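Local coordinates for protein C-1-tetrahydrofolate synthase, cytoplasmic, putative (Trypanosoma brucei, PDB 4CJX) that probably interconverts one-carbon forms of tetrahydrofolate as a bifunctional, NADP-dependent methylenetetrahydrofolate dehydrogenase and methenyltetrahydrofolate cyclohydrolase, and works as a homodimer, at residues 178-183 / 286-291; 61-66 / 72-77; 194-199 / 234-239. All coordinates share one frame; numbering follows the deposited sequence.

Interaction 1. Residues 178-183 / 286-291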
loop_
_atom_site.group_PDB
_atom_site.type_symbol
_atom_site.label_atom_id
_atom_site.label_comp_id
_atom_site.label_asym_id
_atom_site.label_seq_id
_atom_site.Cartn_x
_atom_site.Cartn_y
_atom_site.Cartn_z
ATOM N N SER B 178 -22.084 -7.317 -9.202
ATOM C CA SER B 178 -21.938 -7.951 -10.496
ATOM C C SER B 178 -21.899 -9.467 -10.284
ATOM O O SER B 178 -22.607 -10.221 -10.956
ATOM C CB SER B 178 -20.697 -7.424 -11.253
ATOM O OG SER B 178 -19.472 -8.009 -10.789
ATOM N N GLY B 179 -21.108 -9.890 -9.307
ATOM C CA GLY B 179 -20.831 -11.307 -9.059
ATOM C C GLY B 179 -19.700 -11.892 -9.907
ATOM O O GLY B 179 -19.533 -13.091 -9.928
ATOM N N VAL B 180 -18.904 -11.067 -10.576
ATOM C CA VAL B 180 -17.762 -11.594 -11.344
ATOM C C VAL B 180 -16.675 -12.229 -10.452
ATOM O O VAL B 180 -16.436 -11.791 -9.318
ATOM C CB VAL B 180 -17.088 -10.538 -12.242
ATOM C CG1 VAL B 180 -18.110 -9.963 -13.228
ATOM C CG2 VAL B 180 -16.414 -9.454 -11.421
ATOM N N GLU B 181 -16.031 -13.261 -10.978
ATOM C CA GLU B 181 -14.898 -13.870 -10.304
ATOM C C GLU B 181 -13.723 -12.887 -10.346
ATOM O O GLU B 181 -13.544 -12.179 -11.329
ATOM C CB GLU B 181 -14.544 -15.202 -10.993
ATOM C CG GLU B 181 -13.416 -15.985 -10.332
ATOM C CD GLU B 181 -13.786 -16.572 -8.973
ATOM O OE1 GLU B 181 -14.978 -16.890 -8.740
ATOM O OE2 GLU B 181 -12.873 -16.745 -8.125
ATOM N N ILE B 182 -12.950 -12.833 -9.271
ATOM C CA ILE B 182 -11.761 -11.983 -9.198
ATOM C C ILE B 182 -10.447 -12.790 -9.116
ATOM O O ILE B 182 -9.443 -12.400 -9.710
ATOM C CB ILE B 182 -11.867 -11.007 -8.005
ATOM C CG1 ILE B 182 -12.995 -10.003 -8.268
ATOM C CG2 ILE B 182 -10.561 -10.260 -7.784
ATOM C CD1 ILE B 182 -13.286 -9.091 -7.102
ATOM N N CYS B 183 -10.468 -13.893 -8.375
ATOM C CA CYS B 183 -9.304 -14.753 -8.175
ATOM C C CYS B 183 -8.741 -15.314 -9.484
ATOM O O CYS B 183 -9.461 -15.927 -10.264
ATOM C CB CYS B 183 -9.699 -15.920 -7.262
ATOM S SG CYS B 183 -8.365 -17.095 -6.934
ATOM N N ALA B 286 -18.043 -4.974 -22.938
ATOM C CA ALA B 286 -18.012 -5.413 -21.554
ATOM C C ALA B 286 -19.186 -6.314 -21.200
ATOM O O ALA B 286 -20.257 -6.231 -21.795
ATOM C CB ALA B 286 -18.037 -4.203 -20.641
ATOM N N ALA B 287 -18.982 -7.177 -20.213
ATOM C CA ALA B 287 -20.100 -7.896 -19.631
ATOM C C ALA B 287 -20.840 -7.011 -18.642
ATOM O O ALA B 287 -22.062 -7.088 -18.530
ATOM C CB ALA B 287 -19.653 -9.202 -18.979
ATOM N N TYR B 288 -20.085 -6.208 -17.905
ATOM C CA TYR B 288 -20.628 -5.286 -16.901
ATOM C C TYR B 288 -19.912 -3.942 -16.992
ATOM O O TYR B 288 -18.712 -3.872 -17.239
ATOM C CB TYR B 288 -20.436 -5.828 -15.476
ATOM C CG TYR B 288 -21.100 -7.132 -15.193
ATOM C CD1 TYR B 288 -22.437 -7.183 -14.835
ATOM C CD2 TYR B 288 -20.395 -8.315 -15.270
ATOM C CE1 TYR B 288 -23.057 -8.392 -14.562
ATOM C CE2 TYR B 288 -21.010 -9.528 -15.013
ATOM C CZ TYR B 288 -22.336 -9.564 -14.643
ATOM O OH TYR B 288 -22.952 -10.767 -14.397
ATOM N N ILE B 289 -20.655 -2.884 -16.751
ATOM C CA ILE B 289 -20.109 -1.546 -16.761
ATOM C C ILE B 289 -20.925 -0.659 -15.811
ATOM O O ILE B 289 -22.096 -0.926 -15.574
ATOM C CB ILE B 289 -20.111 -0.995 -18.185
ATOM C CG1 ILE B 289 -19.328 0.317 -18.262
ATOM C CG2 ILE B 289 -21.541 -0.773 -18.669
ATOM C CD1 ILE B 289 -18.998 0.734 -19.687
ATOM N N THR B 290 -20.289 0.363 -15.240
ATOM C CA THR B 290 -21.014 1.337 -14.440
ATOM C C THR B 290 -21.002 2.712 -15.111
ATOM O O THR B 290 -19.958 3.135 -15.647
ATOM C CB THR B 290 -20.443 1.508 -13.035
ATOM O OG1 THR B 290 -19.115 2.041 -13.124
ATOM C CG2 THR B 290 -20.437 0.195 -12.276
ATOM N N PRO B 291 -22.144 3.437 -15.040
ATOM C CA PRO B 291 -22.280 4.724 -15.655
ATOM C C PRO B 291 -21.798 5.835 -14.729
ATOM O O PRO B 291 -21.682 5.646 -13.516
ATOM C CB PRO B 291 -23.791 4.833 -15.850
ATOM C CG PRO B 291 -24.345 4.177 -14.626
ATOM C CD PRO B 291 -23.344 3.105 -14.252
#
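Ser178 and Tyr288 bring the two backbones closest, their CA atoms 7.1 Å apart, where the last turn of helix 166-178 faces the short strand 288-289. Gly179 ends the helix with a positive phi, a backbone shape at which a side chain would press on the preceding carbonyl, and the chain then runs on as a loop. Ser178 and Val180, flanking that glycine, both aim their CB atoms at the strand, and Tyr288 answers with its ring. Ser178 CB sits over the centre of one ring face, 3.9 Å from the centroid of Tyr288 and only 9° off the ring normal, a CH-pi contact. Val180 reaches the same ring obliquely through one methyl: CG1 lies 3.4 Å from Tyr288 CE2, a tight approach for two carbons, and the two side chains pass alongside one another, running opposite ways. Tyr288 CG stands beside its own backbone N, anti to the carbonyl carbon (chi1 -61°), which carries the ring across the gap toward the helix end. Its hydroxyl stops 3.5 Å from Ser178 O, near but without a hydrogen bond between them. The contact belongs to the NAD(P)-binding domain, whose parallel sheet includes strand 288-289, bonded through its backbone to Val26 and to Ala252 and Val254; the contact sets the C-terminal end of helix 166-178 against Tyr288 of that strand. The serine hydroxyl is turned back into its own chain: OG accepts from Val180 N at 3.1 Å, nearly straight at 173°, forming an ST turn, and gives its own hydrogen to Leu175 O, one turn back in the helix. These two bonds fix the hydroxyl on the helix side and present the CB methylene to the tyrosine. Val180 additionally leans on Leu175 and on Ala253 of the adjoining strand.

Interaction 2. Residues 61-66 / 72-77. With 9L9 ((2S)-2-[[4-[[2,4-bis(azanyl)-6-oxidanylidene-1H-pyrimidin-5-yl]carbamoylamino]phenyl]carbonylamino]pentanedioic acid), chain G.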
loop_
_atom_site.group_PDB
_atom_site.type_symbol
_atom_site.label_atom_id
_atom_site.label_comp_id
_atom_site.label_asym_id
_atom_site.label_seq_id
_atom_site.Cartn_x
_atom_site.Cartn_y
_atom_site.Cartn_z
ATOM N N THR B 61 -18.980 16.348 8.586
ATOM C CA THR B 61 -18.299 16.730 7.335
ATOM C C THR B 61 -17.806 18.182 7.352
ATOM O O THR B 61 -18.573 19.103 7.619
ATOM C CB THR B 61 -19.228 16.575 6.126
ATOM O OG1 THR B 61 -20.412 17.331 6.363
ATOM C CG2 THR B 61 -19.592 15.111 5.890
ATOM N N ILE B 62 -16.528 18.358 7.042
ATOM C CA ILE B 62 -15.881 19.645 6.959
ATOM C C ILE B 62 -15.573 19.937 5.501
ATOM O O ILE B 62 -14.918 19.156 4.834
ATOM C CB ILE B 62 -14.554 19.644 7.740
ATOM C CG1 ILE B 62 -14.795 19.348 9.232
ATOM C CG2 ILE B 62 -13.830 20.969 7.559
ATOM C CD1 ILE B 62 -13.520 19.135 10.027
ATOM N N ILE B 63 -16.059 21.066 5.010
ATOM C CA ILE B 63 -15.715 21.538 3.687
ATOM C C ILE B 63 -15.012 22.887 3.799
ATOM O O ILE B 63 -15.453 23.771 4.535
ATOM C CB ILE B 63 -16.957 21.590 2.769
ATOM C CG1 ILE B 63 -16.573 22.057 1.357
ATOM C CG2 ILE B 63 -18.031 22.511 3.330
ATOM C CD1 ILE B 63 -17.698 21.920 0.348
ATOM N N CYS B 64 -13.885 23.012 3.105
ATOM C CA CYS B 64 -13.155 24.263 3.007
ATOM C C CYS B 64 -13.350 24.812 1.590
ATOM O O CYS B 64 -13.167 24.087 0.611
ATOM C CB CYS B 64 -11.662 24.046 3.264
ATOM S SG CYS B 64 -11.227 23.419 4.904
ATOM N N GLY B 65 -13.724 26.085 1.490
ATOM C CA GLY B 65 -13.890 26.754 0.211
ATOM C C GLY B 65 -15.219 26.427 -0.430
ATOM O O GLY B 65 -16.119 25.886 0.212
ATOM N N LYS B 66 -15.334 26.730 -1.712
ATOM C CA LYS B 66 -16.623 26.649 -2.407
ATOM C C LYS B 66 -16.548 25.985 -3.784
ATOM O O LYS B 66 -17.311 26.359 -4.675
ATOM C CB LYS B 66 -17.229 28.062 -2.578
ATOM C CG LYS B 66 -17.327 28.902 -1.313
ATOM C CD LYS B 66 -18.201 28.261 -0.230
ATOM C CE LYS B 66 -18.071 28.980 1.107
ATOM N NZ LYS B 66 -18.778 30.297 1.041
ATOM N N THR B 72 -21.519 19.824 -3.742
ATOM C CA THR B 72 -22.484 18.806 -4.082
ATOM C C THR B 72 -22.265 17.523 -3.297
ATOM O O THR B 72 -23.224 16.961 -2.786
ATOM C CB THR B 72 -22.433 18.450 -5.571
ATOM O OG1 THR B 72 -22.702 19.624 -6.323
ATOM C CG2 THR B 72 -23.454 17.385 -5.921
ATOM N N TYR B 73 -21.027 17.046 -3.217
ATOM C CA TYR B 73 -20.788 15.740 -2.597
ATOM C C TYR B 73 -21.039 15.789 -1.088
ATOM O O TYR B 73 -21.623 14.891 -0.519
ATOM C CB TYR B 73 -19.383 15.207 -2.918
ATOM C CG TYR B 73 -19.046 15.173 -4.403
ATOM C CD1 TYR B 73 -20.026 14.937 -5.368
ATOM C CD2 TYR B 73 -17.729 15.366 -4.850
ATOM C CE1 TYR B 73 -19.705 14.903 -6.725
ATOM C CE2 TYR B 73 -17.402 15.330 -6.211
ATOM C CZ TYR B 73 -18.401 15.098 -7.138
ATOM O OH TYR B 73 -18.130 15.094 -8.499
ATOM N N VAL B 74 -20.612 16.857 -0.444
ATOM C CA VAL B 74 -20.955 17.073 0.956
ATOM C C VAL B 74 -22.480 17.123 1.190
ATOM O O VAL B 74 -22.983 16.441 2.097
ATOM C CB VAL B 74 -20.261 18.336 1.470
ATOM C CG1 VAL B 74 -20.787 18.743 2.820
ATOM C CG2 VAL B 74 -18.765 18.079 1.573
ATOM N N ARG B 75 -23.206 17.907 0.383
ATOM C CA ARG B 75 -24.654 17.985 0.514
ATOM C C ARG B 75 -25.263 16.583 0.397
ATOM O O ARG B 75 -26.158 16.235 1.156
ATOM C CB ARG B 75 -25.261 18.951 -0.519
ATOM C CG ARG B 75 -26.766 19.174 -0.378
ATOM C CD ARG B 75 -27.278 20.374 -1.180
ATOM N NE ARG B 75 -26.960 20.294 -2.605
ATOM C CZ ARG B 75 -25.965 20.960 -3.186
ATOM N NH1 ARG B 75 -25.197 21.759 -2.458
ATOM N NH2 ARG B 75 -25.735 20.825 -4.484
ATOM N N LEU B 76 -24.758 15.767 -0.519
ATOM C CA LEU B 76 -25.350 14.449 -0.699
ATOM C C LEU B 76 -25.082 13.544 0.515
ATOM O O LEU B 76 -25.936 12.761 0.923
ATOM C CB LEU B 76 -24.859 13.800 -1.996
ATOM C CG LEU B 76 -25.324 14.423 -3.322
ATOM C CD1 LEU B 76 -24.508 13.815 -4.474
ATOM C CD2 LEU B 76 -26.821 14.256 -3.576
ATOM N N LYS B 77 -23.881 13.650 1.071
ATOM C CA LYS B 77 -23.510 12.889 2.271
ATOM C C LYS B 77 -24.429 13.256 3.438
ATOM O O LYS B 77 -24.985 12.382 4.100
ATOM C CB LYS B 77 -22.022 13.102 2.621
ATOM C CG LYS B 77 -21.057 12.443 1.616
ATOM C CD LYS B 77 -19.601 12.902 1.714
ATOM C CE LYS B 77 -18.752 12.272 0.598
ATOM N NZ LYS B 77 -17.299 12.578 0.704
HETATM N N2A 9L9 G . -12.595 13.214 2.374
HETATM N N1 9L9 G . -12.936 13.501 -0.004
HETATM C C2 9L9 G . -13.158 12.749 1.100
HETATM N N3 9L9 G . -13.879 11.557 1.066
HETATM C C4 9L9 G . -14.347 11.246 -0.219
HETATM O O4A 9L9 G . -14.968 10.195 -0.235
HETATM N N5A 9L9 G . -14.762 11.712 -2.574
HETATM C C5 9L9 G . -14.123 11.998 -1.380
HETATM C C6 9L9 G . -13.418 13.149 -1.215
HETATM N N7 9L9 G . -13.136 14.002 -2.369
HETATM O O8A 9L9 G . -16.886 12.059 -1.820
HETATM N N9 9L9 G . -16.536 11.540 -3.982
HETATM C C1B 9L9 G . -17.829 11.497 -4.421
HETATM C C2B 9L9 G . -18.034 11.431 -5.814
HETATM C C3B 9L9 G . -19.314 11.402 -6.370
HETATM C C4B 9L9 G . -20.448 11.440 -5.554
HETATM C C5B 9L9 G . -20.245 11.454 -4.156
HETATM C C6B 9L9 G . -18.962 11.494 -3.597
HETATM C C7B 9L9 G . -21.833 11.336 -6.167
HETATM O O7B 9L9 G . -22.694 10.822 -5.494
HETATM C CAW 9L9 G . -16.103 11.817 -2.724
HETATM N N 9L9 G . -22.095 11.708 -7.439
HETATM C CA 9L9 G . -23.371 11.531 -8.121
HETATM C C 9L9 G . -23.231 10.367 -9.074
HETATM O OXT 9L9 G . -22.083 10.087 -9.451
HETATM C CB 9L9 G . -23.793 12.693 -8.987
HETATM C CG 9L9 G . -23.229 14.007 -8.484
HETATM C CD 9L9 G . -23.983 15.127 -9.129
HETATM O OE1 9L9 G . -25.204 15.158 -8.979
HETATM O OE2 9L9 G . -23.358 15.972 -9.785
HETATM O O 9L9 G . -24.233 9.732 -9.483
#
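Strand 58-64 and helix 68-83 are the first two elements of a beta-alpha-beta unit that returns through strand 87-93, and the helix packs on the strand through Val74. The branches of this valine divide the work. CG1 lies 3.8 Å from Thr61 OG1, while CG2 meets Ile63 near the root of its side chain, 4.1 Å from Ile63 CB, with Ile63 CD1 scarcely farther. Thr61 and Ile63, two apart on the strand, both point toward the helix and receive the valine between them. With CG1 anti to the backbone N (chi1 169°), Val74 spreads its two methyls toward these two partners. Thr61 OG1 does not depend on the valine for its polar needs, being hydrogen-bonded to Arg78 NE of helix 68-83. The neighbouring face of the helix, with Thr72, Tyr73, Leu76 and Lys77, lines part of the inhibitor pocket. Tyr73 lays one ring face against the phenyl ring of 9L9, the two rings nearly parallel, with C2B of 9L9 standing 3.8 Å above the centre of the tyrosine ring; Leu76 CD1 touches the amide oxygen O7B of 9L9 at 3.6 Å. Lys77 extends its chain beyond CG toward the urea, where NZ donates to the urea oxygen O8A of 9L9 over a short 2.6 Å. NZ is also hydrogen-bonded to Gln121 OE1, while Val120 O, Leu122 O and Asp144 OD1 bond to other parts of the inhibitor. Thus one helix packs Val74 on its sheet and turns aromatic and polar groups to the ligand: the tyrosine face bounds the phenyl ring, and two partners, O8A of 9L9 and Gln121 OE1, hold Lys77 NZ at the urea oxygen.

Interaction 3. Residues 194-199 / 234-239. With 9L9 ((2S)-2-[[4-[[2,4-bis(azanyl)-6-oxidanylidene-1H-pyrimidin-5-yl]carbamoylamino]phenyl]carbonylamino]pentanedioic acid), chain G.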
loop_
_atom_site.group_PDB
_atom_site.type_symbol
_atom_site.label_atom_id
_atom_site.label_comp_id
_atom_site.label_asym_id
_atom_site.label_seq_id
_atom_site.Cartn_x
_atom_site.Cartn_y
_atom_site.Cartn_z
ATOM N N ASP B 194 -5.219 8.352 -2.980
ATOM C CA ASP B 194 -5.196 7.810 -1.614
ATOM C C ASP B 194 -6.497 7.144 -1.135
ATOM O O ASP B 194 -6.436 6.186 -0.384
ATOM C CB ASP B 194 -4.651 8.827 -0.563
ATOM C CG ASP B 194 -5.241 10.223 -0.670
ATOM O OD1 ASP B 194 -6.343 10.430 -1.270
ATOM O OD2 ASP B 194 -4.581 11.158 -0.117
ATOM N N ILE B 195 -7.648 7.622 -1.583
ATOM C CA ILE B 195 -8.939 6.996 -1.221
ATOM C C ILE B 195 -9.617 6.203 -2.347
ATOM O O ILE B 195 -10.706 5.642 -2.137
ATOM C CB ILE B 195 -9.967 8.006 -0.653
ATOM C CG1 ILE B 195 -10.032 9.293 -1.476
ATOM C CG2 ILE B 195 -9.628 8.340 0.782
ATOM C CD1 ILE B 195 -11.009 10.304 -0.906
ATOM N N ALA B 196 -8.986 6.153 -3.515
ATOM C CA ALA B 196 -9.539 5.429 -4.647
ATOM C C ALA B 196 -8.536 4.420 -5.208
ATOM O O ALA B 196 -8.508 3.286 -4.752
ATOM C CB ALA B 196 -9.996 6.392 -5.721
ATOM N N GLY B 197 -7.713 4.836 -6.171
ATOM C CA GLY B 197 -6.820 3.909 -6.887
ATOM C C GLY B 197 -5.905 3.102 -5.963
ATOM O O GLY B 197 -5.812 1.873 -6.067
ATOM N N LEU B 198 -5.241 3.797 -5.044
ATOM C CA LEU B 198 -4.280 3.174 -4.137
ATOM C C LEU B 198 -4.919 2.040 -3.319
ATOM O O LEU B 198 -4.550 0.878 -3.479
ATOM C CB LEU B 198 -3.634 4.244 -3.257
ATOM C CG LEU B 198 -2.580 3.771 -2.248
ATOM C CD1 LEU B 198 -1.189 3.714 -2.863
ATOM C CD2 LEU B 198 -2.558 4.689 -1.042
ATOM N N PRO B 199 -5.927 2.353 -2.483
ATOM C CA PRO B 199 -6.493 1.269 -1.670
ATOM C C PRO B 199 -7.137 0.132 -2.483
ATOM O O PRO B 199 -7.020 -1.043 -2.122
ATOM C CB PRO B 199 -7.519 1.981 -0.764
ATOM C CG PRO B 199 -7.714 3.325 -1.358
ATOM C CD PRO B 199 -6.483 3.668 -2.131
ATOM N N VAL B 234 -10.761 -0.996 -13.388
ATOM C CA VAL B 234 -11.133 0.015 -12.442
ATOM C C VAL B 234 -10.397 1.285 -12.769
ATOM O O VAL B 234 -9.211 1.426 -12.477
ATOM C CB VAL B 234 -10.794 -0.362 -10.994
ATOM C CG1 VAL B 234 -11.269 0.743 -10.078
ATOM C CG2 VAL B 234 -11.437 -1.703 -10.631
ATOM N N SER B 235 -11.137 2.235 -13.349
ATOM C CA SER B 235 -10.568 3.494 -13.767
ATOM C C SER B 235 -10.868 4.615 -12.771
ATOM O O SER B 235 -12.009 5.014 -12.616
ATOM C CB SER B 235 -11.091 3.900 -15.150
ATOM O OG SER B 235 -10.141 4.771 -15.724
ATOM N N ALA B 236 -9.819 5.151 -12.168
ATOM C CA ALA B 236 -9.940 6.198 -11.148
ATOM C C ALA B 236 -8.855 7.244 -11.361
ATOM O O ALA B 236 -8.162 7.672 -10.425
ATOM C CB ALA B 236 -9.826 5.570 -9.770
ATOM N N ALA B 237 -8.697 7.655 -12.603
ATOM C CA ALA B 237 -7.634 8.577 -12.985
ATOM C C ALA B 237 -8.124 10.004 -13.148
ATOM O O ALA B 237 -7.318 10.902 -13.153
ATOM C CB ALA B 237 -6.980 8.100 -14.278
ATOM N N GLY B 238 -9.432 10.213 -13.323
ATOM C CA GLY B 238 -9.988 11.574 -13.436
ATOM C C GLY B 238 -9.575 12.219 -14.740
ATOM O O GLY B 238 -9.035 13.323 -14.768
ATOM N N GLN B 239 -9.814 11.494 -15.827
ATOM C CA GLN B 239 -9.428 11.924 -17.151
ATOM C C GLN B 239 -10.514 11.440 -18.082
ATOM O O GLN B 239 -10.568 10.262 -18.396
ATOM C CB GLN B 239 -8.106 11.280 -17.561
ATOM C CG GLN B 239 -7.612 11.704 -18.930
ATOM C CD GLN B 239 -7.115 13.114 -18.898
ATOM O OE1 GLN B 239 -6.183 13.436 -18.161
ATOM N NE2 GLN B 239 -7.747 13.976 -19.657
HETATM N N2A 9L9 G . -12.595 13.214 2.374
HETATM N N1 9L9 G . -12.936 13.501 -0.004
HETATM C C2 9L9 G . -13.158 12.749 1.100
HETATM N N3 9L9 G . -13.879 11.557 1.066
HETATM C C4 9L9 G . -14.347 11.246 -0.219
HETATM O O4A 9L9 G . -14.968 10.195 -0.235
HETATM N N5A 9L9 G . -14.762 11.712 -2.574
HETATM C C5 9L9 G . -14.123 11.998 -1.380
HETATM C C6 9L9 G . -13.418 13.149 -1.215
HETATM N N7 9L9 G . -13.136 14.002 -2.369
HETATM O O8A 9L9 G . -16.886 12.059 -1.820
HETATM N N9 9L9 G . -16.536 11.540 -3.982
HETATM C C1B 9L9 G . -17.829 11.497 -4.421
HETATM C C2B 9L9 G . -18.034 11.431 -5.814
HETATM C C3B 9L9 G . -19.314 11.402 -6.370
HETATM C C4B 9L9 G . -20.448 11.440 -5.554
HETATM C C5B 9L9 G . -20.245 11.454 -4.156
HETATM C C6B 9L9 G . -18.962 11.494 -3.597
HETATM C C7B 9L9 G . -21.833 11.336 -6.167
HETATM O O7B 9L9 G . -22.694 10.822 -5.494
HETATM C CAW 9L9 G . -16.103 11.817 -2.724
HETATM N N 9L9 G . -22.095 11.708 -7.439
HETATM C CA 9L9 G . -23.371 11.531 -8.121
HETATM C C 9L9 G . -23.231 10.367 -9.074
HETATM O OXT 9L9 G . -22.083 10.087 -9.451
HETATM C CB 9L9 G . -23.793 12.693 -8.987
HETATM C CG 9L9 G . -23.229 14.007 -8.484
HETATM C CD 9L9 G . -23.983 15.127 -9.129
HETATM O OE1 9L9 G . -25.204 15.158 -8.979
HETATM O OE2 9L9 G . -23.358 15.972 -9.785
HETATM O O 9L9 G . -24.233 9.732 -9.483
HETATM O O HOH W 1 -7.399 7.260 -7.715
#
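Helix 197-206 begins beside the end of strand 232-235, where the CA atoms of Gly197 and Ala236 come within 5.8 Å. The side-chain contact is small and made largely by two methyls: Ala196 CB and Ala236 CB point at each other 4.1 Å apart, one from the N-cap position of the helix, the other from just past the strand. Ala236 CB also rests 4.2 Å from Gly197 N. A water bridges the backbones next to this pair. It accepts from Gly197 N at 2.9 Å and donates to Ala236 O at 2.8 Å, serving both an amide in the first turn of the helix and a carbonyl just past the strand. Ile195 turns to the inhibitor, its CD1 methyl sitting over the face of the 9L9 pyrimidine, nearest C4 at 3.5 Å; a chi1 of 45° swings the CG1 branch that way. Beyond Ala236, the backbone amides of Ala237, Gly238 and Gln239 are hydrogen-bonded to the Asp276 carboxylate, which also takes the hydroxyl of Ser235. Asp194 pairs with Lys130 in a salt bridge, and His155 of the second subunit packs on Asp194 and Leu198. Ile195 and Ala196 contribute to the NADP(+) site, on a loop leading into a helix start at the C-terminal ends of parallel strands, as in Rossmann-type dinucleotide-binding domains.

From the N terminus, interaction 2 closes first, a short turn from strand 58-64 into helix 68-83 within the catalytic domain. The chain then enters the NAD(P)-binding domain, where interaction 1 opens at the end of helix 166-178 and closes far later on strand 288-289; interaction 3 opens and closes between those ends, so it nests within that larger loop and none cross. Interactions 1 and 3 both reach the six-stranded parallel sheet, their centres about 17 Å apart. Interactions 2 and 3, centres about 20 Å apart, approach the inhibitor from different domains, whereas interactions 1 and 2 lie on opposite sides of the chain's centre.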